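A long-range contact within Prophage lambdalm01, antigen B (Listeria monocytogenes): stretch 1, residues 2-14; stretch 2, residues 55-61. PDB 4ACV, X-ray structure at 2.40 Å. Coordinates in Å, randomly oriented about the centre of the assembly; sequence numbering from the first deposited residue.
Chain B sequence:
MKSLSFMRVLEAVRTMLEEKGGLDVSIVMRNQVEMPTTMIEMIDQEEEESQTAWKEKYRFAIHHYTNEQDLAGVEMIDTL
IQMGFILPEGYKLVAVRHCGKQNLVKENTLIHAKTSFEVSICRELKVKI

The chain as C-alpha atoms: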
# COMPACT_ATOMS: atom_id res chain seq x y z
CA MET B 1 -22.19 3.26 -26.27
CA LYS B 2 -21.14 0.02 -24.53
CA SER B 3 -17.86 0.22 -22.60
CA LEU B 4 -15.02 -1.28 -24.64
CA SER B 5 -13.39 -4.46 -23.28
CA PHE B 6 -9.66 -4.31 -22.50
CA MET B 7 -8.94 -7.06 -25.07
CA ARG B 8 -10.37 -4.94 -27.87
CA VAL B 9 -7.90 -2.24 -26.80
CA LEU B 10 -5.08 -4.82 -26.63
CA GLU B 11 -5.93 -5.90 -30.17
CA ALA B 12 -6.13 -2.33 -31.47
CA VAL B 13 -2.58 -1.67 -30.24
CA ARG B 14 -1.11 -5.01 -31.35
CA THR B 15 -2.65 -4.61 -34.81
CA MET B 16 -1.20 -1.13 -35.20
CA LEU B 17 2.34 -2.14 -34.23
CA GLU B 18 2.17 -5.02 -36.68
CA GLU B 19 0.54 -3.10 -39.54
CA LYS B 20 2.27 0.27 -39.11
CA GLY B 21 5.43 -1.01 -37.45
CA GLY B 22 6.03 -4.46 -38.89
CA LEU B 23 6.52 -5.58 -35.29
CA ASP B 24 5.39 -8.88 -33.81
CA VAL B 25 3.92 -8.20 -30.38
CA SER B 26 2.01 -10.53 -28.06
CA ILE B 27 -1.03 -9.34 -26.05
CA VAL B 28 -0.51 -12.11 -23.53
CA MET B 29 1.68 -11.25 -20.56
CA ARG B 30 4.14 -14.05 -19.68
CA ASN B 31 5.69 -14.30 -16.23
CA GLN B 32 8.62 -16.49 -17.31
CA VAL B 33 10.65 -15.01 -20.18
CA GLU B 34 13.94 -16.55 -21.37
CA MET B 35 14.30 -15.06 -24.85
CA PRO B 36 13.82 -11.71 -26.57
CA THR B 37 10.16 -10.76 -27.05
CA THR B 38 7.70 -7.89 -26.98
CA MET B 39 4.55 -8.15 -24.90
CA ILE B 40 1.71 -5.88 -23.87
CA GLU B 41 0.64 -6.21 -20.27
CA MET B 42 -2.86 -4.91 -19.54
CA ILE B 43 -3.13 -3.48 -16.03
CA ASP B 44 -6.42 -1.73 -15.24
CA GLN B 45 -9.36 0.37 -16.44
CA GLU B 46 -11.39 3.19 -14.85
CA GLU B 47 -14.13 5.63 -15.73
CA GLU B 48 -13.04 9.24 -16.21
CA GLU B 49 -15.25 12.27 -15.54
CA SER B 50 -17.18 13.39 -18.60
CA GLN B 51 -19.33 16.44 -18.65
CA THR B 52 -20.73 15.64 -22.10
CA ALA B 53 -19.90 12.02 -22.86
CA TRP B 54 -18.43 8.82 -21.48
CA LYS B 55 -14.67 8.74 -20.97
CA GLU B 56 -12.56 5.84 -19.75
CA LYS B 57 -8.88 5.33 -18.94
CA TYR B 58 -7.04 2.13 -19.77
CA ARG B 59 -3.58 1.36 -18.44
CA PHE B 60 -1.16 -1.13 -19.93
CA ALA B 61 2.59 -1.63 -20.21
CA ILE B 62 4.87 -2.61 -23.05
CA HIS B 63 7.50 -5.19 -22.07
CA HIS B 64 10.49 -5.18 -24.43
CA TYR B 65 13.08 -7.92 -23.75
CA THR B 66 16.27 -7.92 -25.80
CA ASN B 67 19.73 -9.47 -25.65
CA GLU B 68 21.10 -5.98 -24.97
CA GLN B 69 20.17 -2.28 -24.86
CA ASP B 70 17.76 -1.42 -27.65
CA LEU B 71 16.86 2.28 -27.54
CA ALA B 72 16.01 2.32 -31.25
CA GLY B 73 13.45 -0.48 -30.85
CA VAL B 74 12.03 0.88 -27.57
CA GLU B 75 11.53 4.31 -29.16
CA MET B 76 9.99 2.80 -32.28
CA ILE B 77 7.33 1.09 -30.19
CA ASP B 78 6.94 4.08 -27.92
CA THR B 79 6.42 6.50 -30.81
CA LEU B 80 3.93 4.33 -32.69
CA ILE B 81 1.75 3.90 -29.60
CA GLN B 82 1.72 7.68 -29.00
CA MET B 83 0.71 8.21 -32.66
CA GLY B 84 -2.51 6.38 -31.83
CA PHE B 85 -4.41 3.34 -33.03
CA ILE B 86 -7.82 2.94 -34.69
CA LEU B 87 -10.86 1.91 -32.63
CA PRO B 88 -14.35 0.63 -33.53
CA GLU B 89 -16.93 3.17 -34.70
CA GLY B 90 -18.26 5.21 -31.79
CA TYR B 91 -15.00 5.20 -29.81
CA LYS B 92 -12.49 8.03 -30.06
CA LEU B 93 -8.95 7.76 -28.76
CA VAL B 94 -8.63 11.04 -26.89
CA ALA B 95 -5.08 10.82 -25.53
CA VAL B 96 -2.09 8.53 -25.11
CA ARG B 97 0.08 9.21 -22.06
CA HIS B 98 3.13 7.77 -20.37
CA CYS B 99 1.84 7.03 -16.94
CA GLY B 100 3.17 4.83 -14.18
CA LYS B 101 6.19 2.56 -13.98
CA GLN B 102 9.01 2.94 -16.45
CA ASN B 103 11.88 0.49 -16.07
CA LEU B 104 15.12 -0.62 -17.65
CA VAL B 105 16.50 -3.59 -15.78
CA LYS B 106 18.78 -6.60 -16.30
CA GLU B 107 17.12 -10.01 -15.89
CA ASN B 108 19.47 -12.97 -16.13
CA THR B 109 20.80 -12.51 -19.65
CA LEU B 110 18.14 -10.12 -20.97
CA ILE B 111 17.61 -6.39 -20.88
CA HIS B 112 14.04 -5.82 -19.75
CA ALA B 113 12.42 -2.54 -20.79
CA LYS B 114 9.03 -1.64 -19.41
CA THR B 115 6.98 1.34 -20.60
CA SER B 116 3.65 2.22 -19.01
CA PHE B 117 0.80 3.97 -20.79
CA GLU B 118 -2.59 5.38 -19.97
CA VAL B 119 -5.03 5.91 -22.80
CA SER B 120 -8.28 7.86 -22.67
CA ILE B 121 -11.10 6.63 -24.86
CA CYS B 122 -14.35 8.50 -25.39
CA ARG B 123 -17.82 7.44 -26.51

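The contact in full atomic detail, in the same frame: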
# COMPACT_ATOMS: atom_id res chain seq x y z
N LYS B 2 -21.61 1.00 -25.51
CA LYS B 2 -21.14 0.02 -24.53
C LYS B 2 -19.66 0.25 -24.21
O LYS B 2 -18.88 0.58 -25.10
CB LYS B 2 -21.33 -1.41 -25.05
N SER B 3 -19.27 0.08 -22.95
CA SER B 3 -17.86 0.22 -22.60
C SER B 3 -16.98 -0.84 -23.27
O SER B 3 -17.24 -2.03 -23.18
CB SER B 3 -17.65 0.18 -21.09
OG SER B 3 -16.29 0.40 -20.77
N LEU B 4 -15.91 -0.39 -23.92
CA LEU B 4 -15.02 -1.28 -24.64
C LEU B 4 -14.21 -2.18 -23.70
O LEU B 4 -13.62 -1.71 -22.73
CB LEU B 4 -14.08 -0.46 -25.52
CG LEU B 4 -13.49 -1.10 -26.78
CD1 LEU B 4 -14.59 -1.75 -27.63
CD2 LEU B 4 -12.74 -0.05 -27.57
N SER B 5 -14.19 -3.48 -24.01
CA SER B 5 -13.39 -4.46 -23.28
C SER B 5 -11.89 -4.22 -23.46
O SER B 5 -11.45 -3.78 -24.52
CB SER B 5 -13.74 -5.88 -23.75
OG SER B 5 -12.78 -6.83 -23.30
N PHE B 6 -11.10 -4.52 -22.43
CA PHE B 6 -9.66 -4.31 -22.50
C PHE B 6 -9.04 -5.03 -23.71
O PHE B 6 -8.15 -4.49 -24.36
CB PHE B 6 -8.97 -4.72 -21.19
CG PHE B 6 -8.91 -6.21 -20.96
CD1 PHE B 6 -9.95 -6.87 -20.30
CD2 PHE B 6 -7.80 -6.94 -21.37
CE1 PHE B 6 -9.89 -8.24 -20.07
CE2 PHE B 6 -7.73 -8.30 -21.15
CZ PHE B 6 -8.77 -8.96 -20.49
N MET B 7 -9.52 -6.24 -24.00
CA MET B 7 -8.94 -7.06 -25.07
C MET B 7 -9.05 -6.40 -26.44
O MET B 7 -8.15 -6.50 -27.25
CB MET B 7 -9.59 -8.43 -25.12
CG MET B 7 -8.93 -9.45 -24.23
SD MET B 7 -9.36 -11.11 -24.76
CE MET B 7 -8.72 -11.11 -26.42
N ARG B 8 -10.18 -5.73 -26.67
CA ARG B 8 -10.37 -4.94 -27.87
C ARG B 8 -9.28 -3.87 -27.97
O ARG B 8 -8.76 -3.59 -29.06
CB ARG B 8 -11.74 -4.29 -27.84
CG ARG B 8 -12.48 -4.32 -29.14
CD ARG B 8 -12.87 -5.73 -29.52
NE ARG B 8 -14.29 -5.82 -29.81
CZ ARG B 8 -14.87 -5.30 -30.88
NH1 ARG B 8 -14.14 -4.65 -31.77
NH2 ARG B 8 -16.18 -5.43 -31.06
N VAL B 9 -8.96 -3.25 -26.84
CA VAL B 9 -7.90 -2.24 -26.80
C VAL B 9 -6.51 -2.87 -27.01
O VAL B 9 -5.71 -2.35 -27.78
CB VAL B 9 -7.94 -1.40 -25.49
CG1 VAL B 9 -6.77 -0.44 -25.44
CG2 VAL B 9 -9.27 -0.65 -25.39
N LEU B 10 -6.25 -3.99 -26.34
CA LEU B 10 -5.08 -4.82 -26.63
C LEU B 10 -4.92 -5.07 -28.13
O LEU B 10 -3.87 -4.79 -28.71
CB LEU B 10 -5.15 -6.15 -25.89
CG LEU B 10 -4.83 -6.11 -24.39
CD1 LEU B 10 -4.88 -7.51 -23.78
CD2 LEU B 10 -3.48 -5.46 -24.11
N GLU B 11 -5.97 -5.61 -28.75
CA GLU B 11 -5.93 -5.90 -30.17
C GLU B 11 -5.67 -4.67 -31.03
O GLU B 11 -4.91 -4.74 -32.00
CB GLU B 11 -7.21 -6.61 -30.62
CG GLU B 11 -7.09 -8.12 -30.59
CD GLU B 11 -5.86 -8.63 -31.35
OE1 GLU B 11 -5.33 -7.91 -32.22
OE2 GLU B 11 -5.42 -9.76 -31.05
N ALA B 12 -6.31 -3.55 -30.69
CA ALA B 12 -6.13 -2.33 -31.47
C ALA B 12 -4.65 -1.95 -31.51
O ALA B 12 -4.12 -1.63 -32.56
CB ALA B 12 -6.98 -1.17 -30.89
N VAL B 13 -3.99 -2.03 -30.36
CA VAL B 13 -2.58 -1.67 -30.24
C VAL B 13 -1.66 -2.68 -30.94
O VAL B 13 -0.76 -2.29 -31.67
CB VAL B 13 -2.17 -1.52 -28.75
CG1 VAL B 13 -0.69 -1.10 -28.62
CG2 VAL B 13 -3.07 -0.52 -28.06
N ARG B 14 -1.90 -3.96 -30.71
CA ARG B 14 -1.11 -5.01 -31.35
C ARG B 14 -1.19 -4.88 -32.88
O ARG B 14 -0.19 -4.97 -33.59
CB ARG B 14 -1.47 -6.33 -30.98
CG ARG B 14 -1.34 -7.88 -31.91
CD ARG B 14 -1.69 -9.24 -31.35
NE ARG B 14 -0.58 -10.17 -31.55
CZ ARG B 14 -0.49 -11.00 -32.58
NH1 ARG B 14 -1.46 -11.05 -33.49
NH2 ARG B 14 0.56 -11.80 -32.69
N LYS B 55 -16.12 8.87 -20.83
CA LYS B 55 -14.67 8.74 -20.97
C LYS B 55 -14.15 7.65 -20.04
O LYS B 55 -14.66 7.45 -18.93
CB LYS B 55 -13.99 10.08 -20.65
CG LYS B 55 -13.04 10.59 -21.72
N GLU B 56 -13.12 6.95 -20.49
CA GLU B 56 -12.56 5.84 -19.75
C GLU B 56 -11.05 5.80 -19.94
O GLU B 56 -10.54 6.11 -21.03
CB GLU B 56 -13.20 4.55 -20.23
CG GLU B 56 -13.32 3.49 -19.19
CD GLU B 56 -14.47 2.54 -19.46
OE1 GLU B 56 -15.29 2.80 -20.37
OE2 GLU B 56 -14.55 1.52 -18.75
N LYS B 57 -10.33 5.46 -18.88
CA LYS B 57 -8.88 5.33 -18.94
C LYS B 57 -8.48 3.87 -18.88
O LYS B 57 -8.92 3.13 -18.01
CB LYS B 57 -8.20 6.06 -17.78
CG LYS B 57 -8.30 7.57 -17.85
CD LYS B 57 -7.56 8.23 -16.69
CE LYS B 57 -7.60 9.75 -16.80
NZ LYS B 57 -6.59 10.39 -15.90
N TYR B 58 -7.63 3.46 -19.81
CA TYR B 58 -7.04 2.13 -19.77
C TYR B 58 -5.54 2.25 -19.56
O TYR B 58 -4.86 3.08 -20.19
CB TYR B 58 -7.28 1.38 -21.08
CG TYR B 58 -8.73 1.23 -21.53
CD1 TYR B 58 -9.49 2.33 -21.91
CD2 TYR B 58 -9.32 -0.03 -21.62
CE1 TYR B 58 -10.81 2.18 -22.35
CE2 TYR B 58 -10.62 -0.18 -22.07
CZ TYR B 58 -11.36 0.92 -22.42
OH TYR B 58 -12.66 0.75 -22.85
N ARG B 59 -5.01 1.40 -18.69
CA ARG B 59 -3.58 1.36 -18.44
C ARG B 59 -2.98 0.01 -18.85
O ARG B 59 -3.52 -1.05 -18.58
CB ARG B 59 -3.26 1.68 -16.99
CG ARG B 59 -3.64 3.10 -16.61
CD ARG B 59 -3.39 3.45 -15.14
NE ARG B 59 -4.31 4.52 -14.76
CZ ARG B 59 -5.44 4.34 -14.08
NH1 ARG B 59 -5.79 3.13 -13.64
NH2 ARG B 59 -6.23 5.38 -13.81
N PHE B 60 -1.85 0.08 -19.54
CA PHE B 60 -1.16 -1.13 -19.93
C PHE B 60 0.32 -0.80 -20.04
O PHE B 60 0.70 0.38 -20.04
CB PHE B 60 -1.72 -1.66 -21.26
CG PHE B 60 -1.60 -0.69 -22.39
CD1 PHE B 60 -0.40 -0.57 -23.10
CD2 PHE B 60 -2.67 0.13 -22.73
CE1 PHE B 60 -0.28 0.34 -24.14
CE2 PHE B 60 -2.55 1.04 -23.77
CZ PHE B 60 -1.35 1.14 -24.48
N ALA B 61 1.15 -1.83 -20.12
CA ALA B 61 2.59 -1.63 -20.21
C ALA B 61 3.15 -2.42 -21.37
O ALA B 61 2.69 -3.53 -21.67
CB ALA B 61 3.27 -2.05 -18.90
O HOH W 1 -14.96 2.81 -23.44

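Residues 55-61 form a strand against which stretch 1 lays first an extended segment, then a helix beginning at Phe6. The helix and strand axes approach to 10.1 Å with 59° between their N-to-C directions, so the two elements diverge obliquely and side chains must bridge the gap. No backbone-to-backbone hydrogen bond joins them. Alternation along the strand sets the pattern: Glu56, Tyr58 and Phe60 direct their CA-to-CB bonds toward stretch 1, whereas Lys55, Lys57, Arg59 and Ala61 are out of its reach.

At Glu56 the contact is polar. Ser3 OG donates to Glu56 OE1 at 2.6 Å, a short bond that pairs a hydroxyl with a carboxylate oxygen. A water also donates to Glu56 OE1 (3.1 Å from the water O) and to Tyr58 OH (3.1 Å from the same O), while accepting a weak bond from Leu4 N at 3.4 Å; it thus links Glu56 and Tyr58 to the loop backbone at Leu4.

Tyr58 contributes most, with 97 Å² covered. Tyr58 OH donates to Leu4 O at 2.6 Å, satisfying a carbonyl in the segment before the helix, and this oxygen lies near the ring plane, as expected for an acceptor of a phenolic proton. Val9, about one turn into the helix, covers a ring face: its CG2 sits 3.9 Å from the centroid of the Tyr58 ring, 22° off the normal, a CH-pi arrangement. Phe6 CA approaches the ring edge, 4.3 Å from Tyr58 CE2, but the end of the Phe6 side chain leads away.

Phe60 extends the apolar contact along the helix. Phe60 CZ lies 4.3 Å from Val13 CG2; Val9 and Val13, four residues apart, both point toward the strand. The interface therefore passes from hydrogen bonds at Glu56 to purely apolar packing at Phe60, with Tyr58 combining both.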